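Local atomic coordinates of cruciferin (Brassica napus, PDB entry 3KGL), a protein that probably serves as a seed storage protein, an 11S globulin that acts as a nutrient reservoir. Residues R150-A156 with C287-D292; L291-N296 with Y306-L310. All coordinates share one frame; numbering follows the deposited sequence.

Interaction 1 (R150-A156 with C287-D292)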
loop_
_atom_site.group_PDB
_atom_site.type_symbol
_atom_site.label_atom_id
_atom_site.label_comp_id
_atom_site.label_asym_id
_atom_site.label_seq_id
_atom_site.Cartn_x
_atom_site.Cartn_y
_atom_site.Cartn_z
ATOM N N ARG A 150 -15.778 10.425 27.804
ATOM C CA ARG A 150 -15.256 11.464 28.684
ATOM C C ARG A 150 -13.864 11.796 28.206
ATOM O O ARG A 150 -13.303 11.069 27.399
ATOM C CB ARG A 150 -15.181 10.974 30.138
ATOM C CG ARG A 150 -14.627 9.564 30.291
ATOM C CD ARG A 150 -13.743 9.408 31.521
ATOM N NE ARG A 150 -13.269 8.030 31.627
ATOM C CZ ARG A 150 -12.131 7.657 32.208
ATOM N NH1 ARG A 150 -11.328 8.563 32.761
ATOM N NH2 ARG A 150 -11.788 6.367 32.220
ATOM N N THR A 151 -13.294 12.875 28.729
ATOM C CA THR A 151 -11.971 13.315 28.303
ATOM C C THR A 151 -10.918 12.209 28.418
ATOM O O THR A 151 -10.846 11.503 29.421
ATOM C CB THR A 151 -11.546 14.585 29.051
ATOM O OG1 THR A 151 -12.352 15.685 28.598
ATOM C CG2 THR A 151 -10.087 14.898 28.801
ATOM N N GLY A 152 -10.127 12.046 27.362
ATOM C CA GLY A 152 -9.075 11.050 27.346
ATOM C C GLY A 152 -9.435 9.793 26.576
ATOM O O GLY A 152 -8.560 8.989 26.236
ATOM N N ASP A 153 -10.721 9.603 26.309
ATOM C CA ASP A 153 -11.139 8.460 25.515
ATOM C C ASP A 153 -10.491 8.552 24.138
ATOM O O ASP A 153 -10.428 9.619 23.537
ATOM C CB ASP A 153 -12.666 8.397 25.367
ATOM C CG ASP A 153 -13.374 7.916 26.627
ATOM O OD1 ASP A 153 -12.760 7.176 27.430
ATOM O OD2 ASP A 153 -14.560 8.277 26.802
ATOM N N THR A 154 -10.008 7.423 23.643
ATOM C CA THR A 154 -9.454 7.355 22.309
ATOM C C THR A 154 -10.268 6.361 21.481
ATOM O O THR A 154 -10.304 5.174 21.786
ATOM C CB THR A 154 -7.983 6.957 22.366
ATOM O OG1 THR A 154 -7.337 7.720 23.394
ATOM C CG2 THR A 154 -7.296 7.222 21.022
ATOM N N ILE A 155 -10.929 6.868 20.442
ATOM C CA ILE A 155 -11.847 6.080 19.618
ATOM C C ILE A 155 -11.256 5.683 18.267
ATOM O O ILE A 155 -10.571 6.485 17.633
ATOM C CB ILE A 155 -13.146 6.867 19.341
ATOM C CG1 ILE A 155 -14.083 6.823 20.551
ATOM C CG2 ILE A 155 -13.831 6.347 18.082
ATOM C CD1 ILE A 155 -13.967 8.025 21.443
ATOM N N ALA A 156 -11.533 4.456 17.818
ATOM C CA ALA A 156 -11.104 4.004 16.488
ATOM C C ALA A 156 -12.270 3.698 15.547
ATOM O O ALA A 156 -13.312 3.172 15.959
ATOM C CB ALA A 156 -10.189 2.817 16.589
ATOM N N CYS A 287 -13.146 -1.008 20.758
ATOM C CA CYS A 287 -12.735 0.072 19.862
ATOM C C CYS A 287 -12.489 1.415 20.575
ATOM O O CYS A 287 -11.939 2.334 19.978
ATOM C CB CYS A 287 -13.735 0.233 18.706
ATOM S SG CYS A 287 -13.471 -0.875 17.260
ATOM N N THR A 288 -12.888 1.522 21.844
ATOM C CA THR A 288 -12.628 2.723 22.654
ATOM C C THR A 288 -11.643 2.413 23.788
ATOM O O THR A 288 -11.493 1.259 24.187
ATOM C CB THR A 288 -13.924 3.288 23.294
ATOM O OG1 THR A 288 -15.038 3.095 22.415
ATOM C CG2 THR A 288 -13.773 4.762 23.587
ATOM N N ASP A 289 -10.984 3.441 24.318
ATOM C CA ASP A 289 -10.017 3.256 25.401
ATOM C C ASP A 289 -9.615 4.609 25.986
ATOM O O ASP A 289 -9.631 5.612 25.282
ATOM C CB ASP A 289 -8.781 2.507 24.891
ATOM C CG ASP A 289 -8.052 1.754 25.999
ATOM O OD1 ASP A 289 -8.072 2.217 27.160
ATOM O OD2 ASP A 289 -7.458 0.694 25.713
ATOM N N ASN A 290 -9.255 4.653 27.265
ATOM C CA ASN A 290 -8.908 5.935 27.884
ATOM C C ASN A 290 -7.423 6.115 28.207
ATOM O O ASN A 290 -6.848 5.373 29.007
ATOM C CB ASN A 290 -9.776 6.225 29.115
ATOM C CG ASN A 290 -9.629 7.654 29.600
ATOM O OD1 ASN A 290 -8.607 8.016 30.194
ATOM N ND2 ASN A 290 -10.649 8.482 29.343
ATOM N N LEU A 291 -6.820 7.122 27.578
ATOM C CA LEU A 291 -5.384 7.347 27.662
ATOM C C LEU A 291 -4.999 8.226 28.843
ATOM O O LEU A 291 -3.819 8.334 29.179
ATOM C CB LEU A 291 -4.871 7.957 26.359
ATOM C CG LEU A 291 -4.710 6.958 25.225
ATOM C CD1 LEU A 291 -4.055 7.618 24.039
ATOM C CD2 LEU A 291 -3.892 5.788 25.730
ATOM N N ASP A 292 -5.991 8.855 29.473
ATOM C CA ASP A 292 -5.757 9.611 30.705
ATOM C C ASP A 292 -5.674 8.698 31.935
ATOM O O ASP A 292 -5.659 9.169 33.072
ATOM C CB ASP A 292 -6.839 10.667 30.899
ATOM C CG ASP A 292 -6.576 11.917 30.091
ATOM O OD1 ASP A 292 -5.422 12.091 29.640
ATOM O OD2 ASP A 292 -7.517 12.722 29.914
#
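Asn290 reaches into the type II turn of Arg150 to Asp153, where the short, weakly bonded strand 288-290 runs antiparallel along the edge of a cupin-domain sheet, next to strand 153-157. The Asn290 side chain swings its CG anti to the backbone N (chi1 -168°), which brings the amide up to the turn. There ND2 gives two hydrogen bonds, both close to the amide plane. One runs from Asn290 ND2 to Thr151 O, 3.0 Å, and approaches from above the carbonyl plane. The other runs from Asn290 ND2 to Asp153 OD1, 3.1 Å, with the carboxylate turned almost perpendicular to the amide. The second oxygen, Asp153 OD2, takes the backbone N of Arg150 at 2.7 Å, so one carboxylate ties both ends of the turn. The Arg150 guanidinium lies flat on the Asn290 amide. The two planes are 8° apart, and Asn290 ND2 sits over the guanidinium centre, 3.3 Å from Arg150 CZ. A leucine in place of Asn290 would probably leave Thr151 O and Asp153 OD1 without their donor and the guanidinium without its stacking partner. Gly152 takes backbone angles suited to glycine, and a CB here would run into the Asp292 side chain and Asn290 ND2. On the face that carries Asn290, Thr288 CG2 lies beside Ile155 CG1, with both side chains pointing the same way. On the other face, Thr154 OG1 meets the Leu291 side chain at CG and CD1. Just past the strand, Leu291 N gives a nearly straight hydrogen bond to Gly152 O, 2.9 Å long and 171° at the hydrogen.

Interaction 2 (L291-N296 with Y306-L310)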
loop_
_atom_site.group_PDB
_atom_site.type_symbol
_atom_site.label_atom_id
_atom_site.label_comp_id
_atom_site.label_asym_id
_atom_site.label_seq_id
_atom_site.Cartn_x
_atom_site.Cartn_y
_atom_site.Cartn_z
ATOM N N LEU A 291 -6.820 7.122 27.578
ATOM C CA LEU A 291 -5.384 7.347 27.662
ATOM C C LEU A 291 -4.999 8.226 28.843
ATOM O O LEU A 291 -3.819 8.334 29.179
ATOM C CB LEU A 291 -4.871 7.957 26.359
ATOM C CG LEU A 291 -4.710 6.958 25.225
ATOM C CD1 LEU A 291 -4.055 7.618 24.039
ATOM C CD2 LEU A 291 -3.892 5.788 25.730
ATOM N N ASP A 292 -5.991 8.855 29.473
ATOM C CA ASP A 292 -5.757 9.611 30.705
ATOM C C ASP A 292 -5.674 8.698 31.935
ATOM O O ASP A 292 -5.659 9.169 33.072
ATOM C CB ASP A 292 -6.839 10.667 30.899
ATOM C CG ASP A 292 -6.576 11.917 30.091
ATOM O OD1 ASP A 292 -5.422 12.091 29.640
ATOM O OD2 ASP A 292 -7.517 12.722 29.914
ATOM N N ASP A 293 -5.609 7.390 31.684
ATOM C CA ASP A 293 -5.485 6.375 32.726
ATOM C C ASP A 293 -4.027 5.945 32.878
ATOM O O ASP A 293 -3.525 5.137 32.086
ATOM C CB ASP A 293 -6.341 5.157 32.369
ATOM C CG ASP A 293 -6.762 4.356 33.585
ATOM O OD1 ASP A 293 -5.950 4.218 34.535
ATOM O OD2 ASP A 293 -7.914 3.863 33.580
ATOM N N PRO A 294 -3.342 6.497 33.895
ATOM C CA PRO A 294 -1.932 6.259 34.240
ATOM C C PRO A 294 -1.595 4.828 34.682
ATOM O O PRO A 294 -0.415 4.480 34.724
ATOM C CB PRO A 294 -1.695 7.225 35.403
ATOM C CG PRO A 294 -2.704 8.277 35.230
ATOM C CD PRO A 294 -3.916 7.583 34.700
ATOM N N SER A 295 -2.601 4.026 35.016
ATOM C CA SER A 295 -2.372 2.634 35.379
ATOM C C SER A 295 -2.024 1.844 34.126
ATOM O O SER A 295 -1.572 0.702 34.203
ATOM C CB SER A 295 -3.609 2.042 36.050
ATOM O OG SER A 295 -3.884 2.695 37.278
ATOM N N ASN A 296 -2.243 2.467 32.970
ATOM C CA ASN A 296 -1.919 1.864 31.681
ATOM C C ASN A 296 -0.887 2.667 30.897
ATOM O O ASN A 296 -1.035 2.873 29.694
ATOM C CB ASN A 296 -3.181 1.690 30.834
ATOM C CG ASN A 296 -3.871 0.367 31.083
ATOM O OD1 ASN A 296 -4.067 -0.037 32.230
ATOM N ND2 ASN A 296 -4.245 -0.317 30.005
ATOM N N TYR A 306 3.436 11.347 32.937
ATOM C CA TYR A 306 3.378 10.049 32.244
ATOM C C TYR A 306 3.318 10.139 30.735
ATOM O O TYR A 306 3.046 11.193 30.166
ATOM C CB TYR A 306 2.198 9.190 32.715
ATOM C CG TYR A 306 0.839 9.763 32.414
ATOM C CD1 TYR A 306 -0.054 9.096 31.578
ATOM C CD2 TYR A 306 0.437 10.975 32.977
ATOM C CE1 TYR A 306 -1.322 9.629 31.307
ATOM C CE2 TYR A 306 -0.817 11.513 32.720
ATOM C CZ TYR A 306 -1.697 10.842 31.885
ATOM O OH TYR A 306 -2.944 11.393 31.642
ATOM N N ILE A 307 3.584 9.006 30.094
ATOM C CA ILE A 307 3.243 8.814 28.692
ATOM C C ILE A 307 2.540 7.486 28.529
ATOM O O ILE A 307 3.069 6.448 28.919
ATOM C CB ILE A 307 4.459 8.803 27.796
ATOM C CG1 ILE A 307 5.107 10.188 27.798
ATOM C CG2 ILE A 307 4.035 8.401 26.396
ATOM C CD1 ILE A 307 6.508 10.207 27.275
ATOM N N SER A 308 1.345 7.524 27.960
ATOM C CA SER A 308 0.562 6.317 27.777
ATOM C C SER A 308 0.493 6.058 26.282
ATOM O O SER A 308 0.729 6.963 25.485
ATOM C CB SER A 308 -0.834 6.515 28.353
ATOM O OG SER A 308 -1.232 5.398 29.123
ATOM N N THR A 309 0.172 4.834 25.888
ATOM C CA THR A 309 0.239 4.493 24.475
ATOM C C THR A 309 -0.777 3.467 24.025
ATOM O O THR A 309 -1.014 2.485 24.720
ATOM C CB THR A 309 1.628 3.967 24.120
ATOM O OG1 THR A 309 2.472 5.070 23.774
ATOM C CG2 THR A 309 1.549 3.031 22.943
ATOM N N LEU A 310 -1.354 3.701 22.846
ATOM C CA LEU A 310 -2.228 2.733 22.190
ATOM C C LEU A 310 -1.561 2.001 21.026
ATOM O O LEU A 310 -1.756 2.360 19.871
ATOM C CB LEU A 310 -3.474 3.424 21.670
ATOM C CG LEU A 310 -4.742 3.182 22.470
ATOM C CD1 LEU A 310 -5.938 3.482 21.598
ATOM C CD2 LEU A 310 -4.774 1.742 22.950
#
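The loop 291-296 leads into the sheet of the second cupin domain, and it folds back over strand 305-310 of that sheet. Leu291 spans the contact, its O at Tyr306 and its CD2 near Leu310. The Tyr306 CG sits between its own backbone N and carbonyl carbon (chi1 64°), which places the ring against Pro294 and Leu291 O. Pro294 lies on one face of this ring. Pro294 CG is over the ring centre, 4.3 Å from Tyr306 CZ. The edge of the same ring meets the backbone: Leu291 O lies in the ring plane, 3.5 Å from Tyr306 CE1. The phenol therefore touches the loop with a face and an edge at once. Its hydroxyl extends to Asp292, where Tyr306 OH gives a weak hydrogen bond to OD1 at 3.3 Å. The carboxylate is turned 71° from the ring plane. Further along the strand, Ser308 points toward the loop. Ser308 CB packs against Leu291 O at 3.6 Å. The Leu291 side chain reaches the strand through CD2, which meets Ser308 CB at 4.1 Å and Leu310 CG at 4.3 Å. Within the loop, a backbone hydrogen bond from Asn296 N to Asp293 O closes the bend that brings the chain round to strand 297-301. Tyr300 of that strand also touches both Pro294 and Tyr306. Across the contact, apolar packing of Pro294 and Leu291 is thus joined to a weak polar link from Tyr306 OH to Asp292 OD1. Asp292 OD1 has a second, stronger partner, a salt bridge to Arg327 of the neighbouring strand 324-331. That charge pair is likely to be the main electrostatic hold on the carboxylate, with the tyrosine hydroxyl in a lesser part.

In the fold
Along the chain the segments come in the order 150-156, 287-292, 291-296 and 306-310. The two interactions share Leu291 and Asp292, where 287-292 runs into 291-296. Their centres lie about 10 Å apart. Interaction 1 adds strand 288-290 to the edge of an antiparallel sheet of the first cupin domain, beside strand 153-157. Interaction 2 then lays the following loop over strand 305-310 in a sheet of the second cupin domain. The contacts also touch directly: Leu310 packs on Thr154 and Asp289. Chain 287-296 thus passes from one domain's sheet to the other's, and the pair of contacts forms part of the junction between the two cupin domains of the subunit.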